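Local coordinates for D-lactate dehydrogenase (Fermentative) (Pseudomonas aeruginosa, PDB 6ABJ), which catalyses, as an NAD-dependent D-lactate dehydrogenase of the D-2-hydroxyacid dehydrogenase family, the interconversion of pyruvate and D-lactate, at residues B[46-49]-B[53-56]; B[70-75]-B[86-91]; B[196-199]-B[203-206]. All blocks are in the same frame, centred on the assembly; numbering follows the deposited sequence.

Contact 1: residues B[46-49]-B[53-56]; sequences QQAH and DTAV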
loop_
_atom_site.group_PDB
_atom_site.type_symbol
_atom_site.label_atom_id
_atom_site.label_comp_id
_atom_site.label_asym_id
_atom_site.label_seq_id
_atom_site.Cartn_x
_atom_site.Cartn_y
_atom_site.Cartn_z
ATOM N N GLN B 46 16.898 12.208 -24.279
ATOM C CA GLN B 46 17.346 12.772 -23.021
ATOM C C GLN B 46 16.243 12.657 -21.956
ATOM O O GLN B 46 15.119 13.161 -22.114
ATOM C CB GLN B 46 17.657 14.252 -23.258
ATOM C CG GLN B 46 17.935 15.103 -22.049
ATOM C CD GLN B 46 19.017 14.494 -21.189
ATOM O OE1 GLN B 46 18.802 14.188 -19.996
ATOM N NE2 GLN B 46 20.175 14.260 -21.807
ATOM N N GLN B 47 16.568 12.069 -20.815
ATOM C CA GLN B 47 15.590 11.989 -19.736
ATOM C C GLN B 47 15.261 13.344 -19.105
ATOM O O GLN B 47 14.165 13.567 -18.637
ATOM C CB GLN B 47 16.131 11.059 -18.645
ATOM C CG GLN B 47 16.374 9.656 -19.156
ATOM C CD GLN B 47 16.711 8.718 -18.015
ATOM O OE1 GLN B 47 16.806 9.138 -16.849
ATOM N NE2 GLN B 47 16.898 7.439 -18.340
ATOM N N ALA B 48 16.217 14.254 -19.059
ATOM C CA ALA B 48 15.992 15.494 -18.334
ATOM C C ALA B 48 14.902 16.337 -18.950
ATOM O O ALA B 48 14.695 16.303 -20.140
ATOM C CB ALA B 48 17.281 16.290 -18.288
ATOM N N HIS B 49 14.215 17.093 -18.097
ATOM C CA HIS B 49 13.273 18.113 -18.516
ATOM C C HIS B 49 13.948 19.223 -19.307
ATOM O O HIS B 49 15.062 19.631 -18.991
ATOM C CB HIS B 49 12.566 18.773 -17.336
ATOM C CG HIS B 49 11.797 17.832 -16.471
ATOM N ND1 HIS B 49 11.134 16.723 -16.960
ATOM C CD2 HIS B 49 11.576 17.844 -15.130
ATOM C CE1 HIS B 49 10.539 16.094 -15.958
ATOM N NE2 HIS B 49 10.792 16.757 -14.841
ATOM N N ASP B 53 18.271 25.850 -18.108
ATOM C CA ASP B 53 19.615 25.300 -17.926
ATOM C C ASP B 53 19.906 23.935 -18.607
ATOM O O ASP B 53 21.024 23.438 -18.510
ATOM C CB ASP B 53 19.946 25.238 -16.434
ATOM C CG ASP B 53 19.453 23.942 -15.755
ATOM O OD1 ASP B 53 18.281 23.555 -15.958
ATOM O OD2 ASP B 53 20.244 23.315 -15.006
ATOM N N THR B 54 18.917 23.330 -19.261
ATOM C CA THR B 54 19.130 22.105 -20.077
ATOM C C THR B 54 18.942 22.359 -21.605
ATOM O O THR B 54 19.170 21.459 -22.441
ATOM C CB THR B 54 18.144 21.011 -19.682
ATOM O OG1 THR B 54 16.790 21.489 -19.832
ATOM C CG2 THR B 54 18.378 20.599 -18.230
ATOM N N ALA B 55 18.536 23.573 -21.958
ATOM C CA ALA B 55 18.306 23.921 -23.375
ATOM C C ALA B 55 19.585 23.731 -24.210
ATOM O O ALA B 55 19.541 23.364 -25.408
ATOM C CB ALA B 55 17.805 25.354 -23.485
ATOM N N VAL B 56 20.719 23.945 -23.542
ATOM C CA VAL B 56 22.022 23.820 -24.156
ATOM C C VAL B 56 22.234 22.425 -24.766
ATOM O O VAL B 56 22.988 22.274 -25.724
ATOM C CB VAL B 56 23.147 24.201 -23.145
ATOM C CG1 VAL B 56 23.162 23.266 -21.933
ATOM C CG2 VAL B 56 24.502 24.272 -23.855
#
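The hydroxyl of T54 is gripped from two directions: OG1 donates to the carbonyl oxygen of H49 over 2.7 Å and accepts a hydrogen bond from the backbone N of Q51, one of the residues between the two segments. The bond to H49 O lies in the plane of the carbonyl group, on a lone pair, with a C=O...OG1 angle of 137°. With chi1 at 57°, OG1 is placed between the backbone N and the carbonyl carbon of T54, directed at H49 O, while CG2 lies beside the backbone N. This methyl packs 3.5 Å from H49 O and makes a looser approach to A48 CB at 4.4 Å, the one contact here between two side chains.

Within 46-49, the Q46 side chain curls back to its own segment, where A48 N donates to Q46 OE1 at 2.8 Å along a nearly straight path (162° at the hydrogen). The imidazole of H49 leads away from T54; its ND1 is bonded to S23 OG and its NE2 only weakly to E285. The polar link between the segments is a single side-chain-to-backbone bond.

This loop leads out of strand 42-45, an outermost strand of the five-stranded parallel sheet of the catalytic domain. Q46 and A48 continue its backbone pairing with F21 and S23, at and beyond the end of strand 18-21. Q47 packs against Q47 of the second subunit, and farther on A55 and V56 rest against R79 of helix 74-82.

Contact 2: residues B[70-75]-B[86-91]; sequences DDLSRP and RLVALR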
loop_
_atom_site.group_PDB
_atom_site.type_symbol
_atom_site.label_atom_id
_atom_site.label_comp_id
_atom_site.label_asym_id
_atom_site.label_seq_id
_atom_site.Cartn_x
_atom_site.Cartn_y
_atom_site.Cartn_z
ATOM N N ASP B 70 7.606 19.946 -20.236
ATOM C CA ASP B 70 8.790 20.683 -20.647
ATOM C C ASP B 70 8.519 22.204 -20.684
ATOM O O ASP B 70 7.410 22.676 -20.969
ATOM C CB ASP B 70 9.251 20.185 -22.018
ATOM C CG ASP B 70 9.897 18.806 -21.962
ATOM O OD1 ASP B 70 10.789 18.595 -21.106
ATOM O OD2 ASP B 70 9.551 17.933 -22.798
ATOM N N ASP B 71 9.540 22.970 -20.369
ATOM C CA ASP B 71 9.375 24.418 -20.284
ATOM C C ASP B 71 9.694 25.058 -21.657
ATOM O O ASP B 71 10.846 25.052 -22.061
ATOM C CB ASP B 71 10.304 24.964 -19.200
ATOM C CG ASP B 71 10.197 26.463 -19.029
ATOM O OD1 ASP B 71 9.343 27.137 -19.679
ATOM O OD2 ASP B 71 11.008 26.963 -18.228
ATOM N N LEU B 72 8.658 25.544 -22.332
ATOM C CA LEU B 72 8.817 26.248 -23.630
ATOM C C LEU B 72 8.336 27.703 -23.540
ATOM O O LEU B 72 7.580 28.244 -24.433
ATOM C CB LEU B 72 8.054 25.482 -24.722
ATOM C CG LEU B 72 8.749 24.168 -25.111
ATOM C CD1 LEU B 72 7.803 23.237 -25.865
ATOM C CD2 LEU B 72 9.987 24.476 -25.945
ATOM N N SER B 73 8.750 28.341 -22.447
ATOM C CA SER B 73 8.496 29.779 -22.260
ATOM C C SER B 73 9.513 30.527 -23.129
ATOM O O SER B 73 10.456 29.919 -23.645
ATOM C CB SER B 73 8.638 30.164 -20.745
ATOM O OG SER B 73 9.897 29.711 -20.298
ATOM N N ARG B 74 9.312 31.831 -23.283
ATOM C CA ARG B 74 10.217 32.658 -24.109
ATOM C C ARG B 74 11.703 32.448 -23.844
ATOM O O ARG B 74 12.463 32.228 -24.792
ATOM C CB ARG B 74 9.859 34.147 -24.008
ATOM C CG ARG B 74 10.900 35.063 -24.661
ATOM C CD ARG B 74 10.555 36.551 -24.554
ATOM N NE ARG B 74 9.613 36.941 -25.623
ATOM C CZ ARG B 74 9.927 37.079 -26.928
ATOM N NH1 ARG B 74 11.173 36.885 -27.364
ATOM N NH2 ARG B 74 8.985 37.411 -27.810
ATOM N N PRO B 75 12.144 32.477 -22.559
ATOM C CA PRO B 75 13.592 32.297 -22.393
ATOM C C PRO B 75 14.156 30.990 -22.980
ATOM O O PRO B 75 15.311 30.940 -23.479
ATOM C CB PRO B 75 13.774 32.326 -20.858
ATOM C CG PRO B 75 12.672 33.232 -20.371
ATOM C CD PRO B 75 11.509 33.028 -21.341
ATOM N N ARG B 86 15.252 24.378 -35.189
ATOM C CA ARG B 86 14.361 25.002 -36.189
ATOM C C ARG B 86 12.914 24.556 -36.093
ATOM O O ARG B 86 12.043 25.192 -36.665
ATOM C CB ARG B 86 14.879 24.786 -37.633
ATOM C CG ARG B 86 16.227 25.446 -37.967
ATOM C CD ARG B 86 16.688 25.039 -39.389
ATOM N NE ARG B 86 15.684 25.374 -40.435
ATOM C CZ ARG B 86 15.390 24.615 -41.508
ATOM N NH1 ARG B 86 16.038 23.479 -41.780
ATOM N NH2 ARG B 86 14.430 25.005 -42.335
ATOM N N LEU B 87 12.631 23.507 -35.304
ATOM C CA LEU B 87 11.269 23.052 -35.101
ATOM C C LEU B 87 11.106 22.457 -33.667
ATOM O O LEU B 87 11.969 21.730 -33.200
ATOM C CB LEU B 87 10.900 21.994 -36.144
ATOM C CG LEU B 87 9.555 21.286 -35.983
ATOM C CD1 LEU B 87 8.333 22.128 -36.310
ATOM C CD2 LEU B 87 9.580 20.046 -36.840
ATOM N N VAL B 88 9.981 22.797 -33.039
ATOM C CA VAL B 88 9.572 22.194 -31.782
ATOM C C VAL B 88 8.398 21.277 -32.093
ATOM O O VAL B 88 7.368 21.739 -32.533
ATOM C CB VAL B 88 9.071 23.304 -30.811
ATOM C CG1 VAL B 88 8.508 22.688 -29.512
ATOM C CG2 VAL B 88 10.192 24.284 -30.491
ATOM N N ALA B 89 8.579 19.975 -31.905
ATOM C CA ALA B 89 7.523 18.989 -32.130
ATOM C C ALA B 89 7.025 18.548 -30.748
ATOM O O ALA B 89 7.822 17.986 -29.969
ATOM C CB ALA B 89 8.045 17.772 -32.850
ATOM N N LEU B 90 5.734 18.761 -30.472
ATOM C CA LEU B 90 5.132 18.340 -29.158
ATOM C C LEU B 90 4.541 16.978 -29.381
ATOM O O LEU B 90 3.674 16.779 -30.275
ATOM C CB LEU B 90 4.048 19.266 -28.708
ATOM C CG LEU B 90 4.316 20.752 -28.785
ATOM C CD1 LEU B 90 3.067 21.526 -28.475
ATOM C CD2 LEU B 90 5.428 21.111 -27.832
ATOM N N ARG B 91 4.996 15.992 -28.603
ATOM C CA ARG B 91 4.406 14.650 -28.655
ATOM C C ARG B 91 3.181 14.604 -27.711
ATOM O O ARG B 91 3.032 13.690 -26.896
ATOM C CB ARG B 91 5.405 13.541 -28.300
ATOM C CG ARG B 91 6.156 13.713 -26.987
ATOM C CD ARG B 91 7.166 12.588 -26.784
ATOM N NE ARG B 91 7.729 12.548 -25.431
ATOM C CZ ARG B 91 8.745 13.296 -25.008
ATOM N NH1 ARG B 91 9.327 14.166 -25.822
ATOM N NH2 ARG B 91 9.179 13.173 -23.759
#
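L72 meets V88 and L90 within a beta-alpha-beta crossover, in which the loop leading into helix 74-82 packs on strand 87-90 of the five-stranded parallel sheet. At the start of this loop D70 is tied on both carboxylate oxygens: OD1 accepts from S23 OG and the N of L50, OD2 from the N of F67. R91 NH1 stands 4.8 Å from D70 OD2, too far for a salt bridge, although the opposite charge may favour the ionised carboxylate. D71 follows, and its OD1 accepts twice from S73.

At L72 the chain turns its side chain to the sheet. CD1 does all the touching: it meets V88 CG1 tip to tip at 3.8 Å and lies 3.7 Å from CD2 of L90, whose side chain slides past it in the opposing direction. L77 and L80 of the helix and A66 of the adjacent strand also touch L72, making it part of the apolar layer between helix and sheet.

S73, the N-cap residue, closes an Asx turn, its N donating to D71 OD1 at 3.1 Å. From the same face of the carboxylate plane S73 OG also donates to D71 OD1, on the syn side, at 2.7 Å.

Contact 3: residues B[196-199]-B[203-206]; sequences RIQA and RYLA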
loop_
_atom_site.group_PDB
_atom_site.type_symbol
_atom_site.label_atom_id
_atom_site.label_comp_id
_atom_site.label_asym_id
_atom_site.label_seq_id
_atom_site.Cartn_x
_atom_site.Cartn_y
_atom_site.Cartn_z
ATOM N N ARG B 196 -25.430 9.040 -34.639
ATOM C CA ARG B 196 -24.793 7.816 -34.243
ATOM C C ARG B 196 -25.111 7.455 -32.799
ATOM O O ARG B 196 -25.358 6.296 -32.470
ATOM C CB ARG B 196 -23.281 7.906 -34.460
ATOM C CG ARG B 196 -22.839 7.468 -35.851
ATOM C CD ARG B 196 -21.716 8.343 -36.397
ATOM N NE ARG B 196 -21.857 9.742 -36.003
ATOM C CZ ARG B 196 -20.846 10.514 -35.622
ATOM N NH1 ARG B 196 -19.616 10.021 -35.580
ATOM N NH2 ARG B 196 -21.065 11.776 -35.283
ATOM N N ILE B 197 -25.103 8.469 -31.947
ATOM C CA ILE B 197 -25.456 8.319 -30.496
ATOM C C ILE B 197 -26.854 7.784 -30.396
ATOM O O ILE B 197 -27.133 6.816 -29.692
ATOM C CB ILE B 197 -25.389 9.669 -29.794
ATOM C CG1 ILE B 197 -23.922 10.149 -29.717
ATOM C CG2 ILE B 197 -26.044 9.592 -28.422
ATOM C CD1 ILE B 197 -23.070 9.409 -28.687
ATOM N N GLN B 198 -27.746 8.362 -31.220
ATOM C CA GLN B 198 -29.111 7.867 -31.353
ATOM C C GLN B 198 -29.229 6.432 -31.775
ATOM O O GLN B 198 -30.001 5.701 -31.172
ATOM C CB GLN B 198 -29.875 8.790 -32.296
ATOM C CG GLN B 198 -30.075 10.118 -31.606
ATOM C CD GLN B 198 -30.655 11.199 -32.514
ATOM O OE1 GLN B 198 -30.144 11.469 -33.595
ATOM N NE2 GLN B 198 -31.700 11.853 -32.042
ATOM N N ALA B 199 -28.455 6.007 -32.776
ATOM C CA ALA B 199 -28.465 4.599 -33.218
ATOM C C ALA B 199 -28.010 3.634 -32.135
ATOM O O ALA B 199 -28.451 2.480 -32.118
ATOM C CB ALA B 199 -27.588 4.403 -34.441
ATOM N N ARG B 203 -30.192 8.905 -25.755
ATOM C CA ARG B 203 -31.208 9.984 -25.734
ATOM C C ARG B 203 -30.489 11.300 -25.448
ATOM O O ARG B 203 -29.857 11.482 -24.358
ATOM C CB ARG B 203 -32.174 9.716 -24.594
ATOM C CG ARG B 203 -33.633 9.890 -24.921
ATOM C CD ARG B 203 -34.495 10.519 -23.885
ATOM N NE ARG B 203 -34.273 10.118 -22.476
ATOM C CZ ARG B 203 -34.336 10.975 -21.462
ATOM N NH1 ARG B 203 -34.606 12.261 -21.660
ATOM N NH2 ARG B 203 -34.165 10.588 -20.225
ATOM N N TYR B 204 -30.629 12.280 -26.327
ATOM C CA TYR B 204 -30.141 13.635 -26.010
ATOM C C TYR B 204 -31.117 14.357 -25.150
ATOM O O TYR B 204 -32.336 14.200 -25.330
ATOM C CB TYR B 204 -29.844 14.477 -27.301
ATOM C CG TYR B 204 -28.533 14.131 -27.958
ATOM C CD1 TYR B 204 -28.484 13.141 -28.907
ATOM C CD2 TYR B 204 -27.357 14.767 -27.602
ATOM C CE1 TYR B 204 -27.329 12.831 -29.540
ATOM C CE2 TYR B 204 -26.170 14.410 -28.175
ATOM C CZ TYR B 204 -26.170 13.486 -29.197
ATOM O OH TYR B 204 -24.998 13.104 -29.833
ATOM N N LEU B 205 -30.594 15.177 -24.232
ATOM C CA LEU B 205 -31.387 15.992 -23.365
ATOM C C LEU B 205 -30.594 17.170 -22.892
ATOM O O LEU B 205 -29.417 17.277 -23.146
ATOM C CB LEU B 205 -32.011 15.207 -22.200
ATOM C CG LEU B 205 -31.247 14.156 -21.344
ATOM C CD1 LEU B 205 -29.711 14.080 -21.509
ATOM C CD2 LEU B 205 -31.695 14.055 -19.932
ATOM N N ALA B 206 -31.245 18.091 -22.197
ATOM C CA ALA B 206 -30.558 19.221 -21.620
ATOM C C ALA B 206 -29.488 18.814 -20.574
ATOM O O ALA B 206 -29.646 17.822 -19.873
ATOM C CB ALA B 206 -31.565 20.146 -20.977
#
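The side chains of I197 and Y204 cross at about a right angle, the isoleucine standing against the phenol end of the tyrosine. I197 CG1 is just 3.1 Å from Y204 OH, a tight approach, and CB lies 3.5 Å from the same oxygen. Next to them, the CG2 methyl packs 3.7 Å from Y204 CE1, reaching the ring obliquely. With chi1 at -68°, CG1 stands beside the backbone N of I197 and CG2 lies anti to it, which turns CG1 to the hydroxyl and CG2 to CE1, both from one side of the ring plane.

A second, lighter approach comes from Q198, one residue farther along the helix: its CG meets the ring at the edge, near the ring plane, 4.4 Å from CD1. Q198 thus meets the ring at CD1, while I197 meets the tyrosine at CE1 and the hydroxyl.

Helix 195-199 is the crossover between strands 185-189 and 203-204 of the Rossmann-type NAD-binding domain, and strand 203-204 is an outermost strand of its seven-stranded parallel sheet. Both I197 and Y204 also rest on A188 of the adjacent strand 185-189. Just beyond that strand is D190, which binds NADH in another structure of this protein and which the Y204 side chain touches.

The phenol oxygen is held by polar groups as well as by packing. It hydrogen-bonds T168 OG1 and accepts from the backbone N of N194. The side chain of N194 bonds I197: its OD1 accepts from the N of I197.

Contacts 1 and 2 belong to the same five-stranded domain and adjoin one another, with centres 12 Å apart and D70 OD1 packed 3.6 Å from H49 CA. S23 joins them further, as its hydroxyl is hydrogen-bonded both to the H49 ring and to the D70 carboxylate. Contact 3 lies in the NAD-binding domain, on the opposite side of the chain's centre, its centre 48 Å from that of contact 1 and 40 Å from that of contact 2. Of the three, contact 3 lies nearest the cofactor site, empty in this chain: the Y204 side chain is about 4 Å from that of D190, whereas that of L90 is about 11 Å from that of F314.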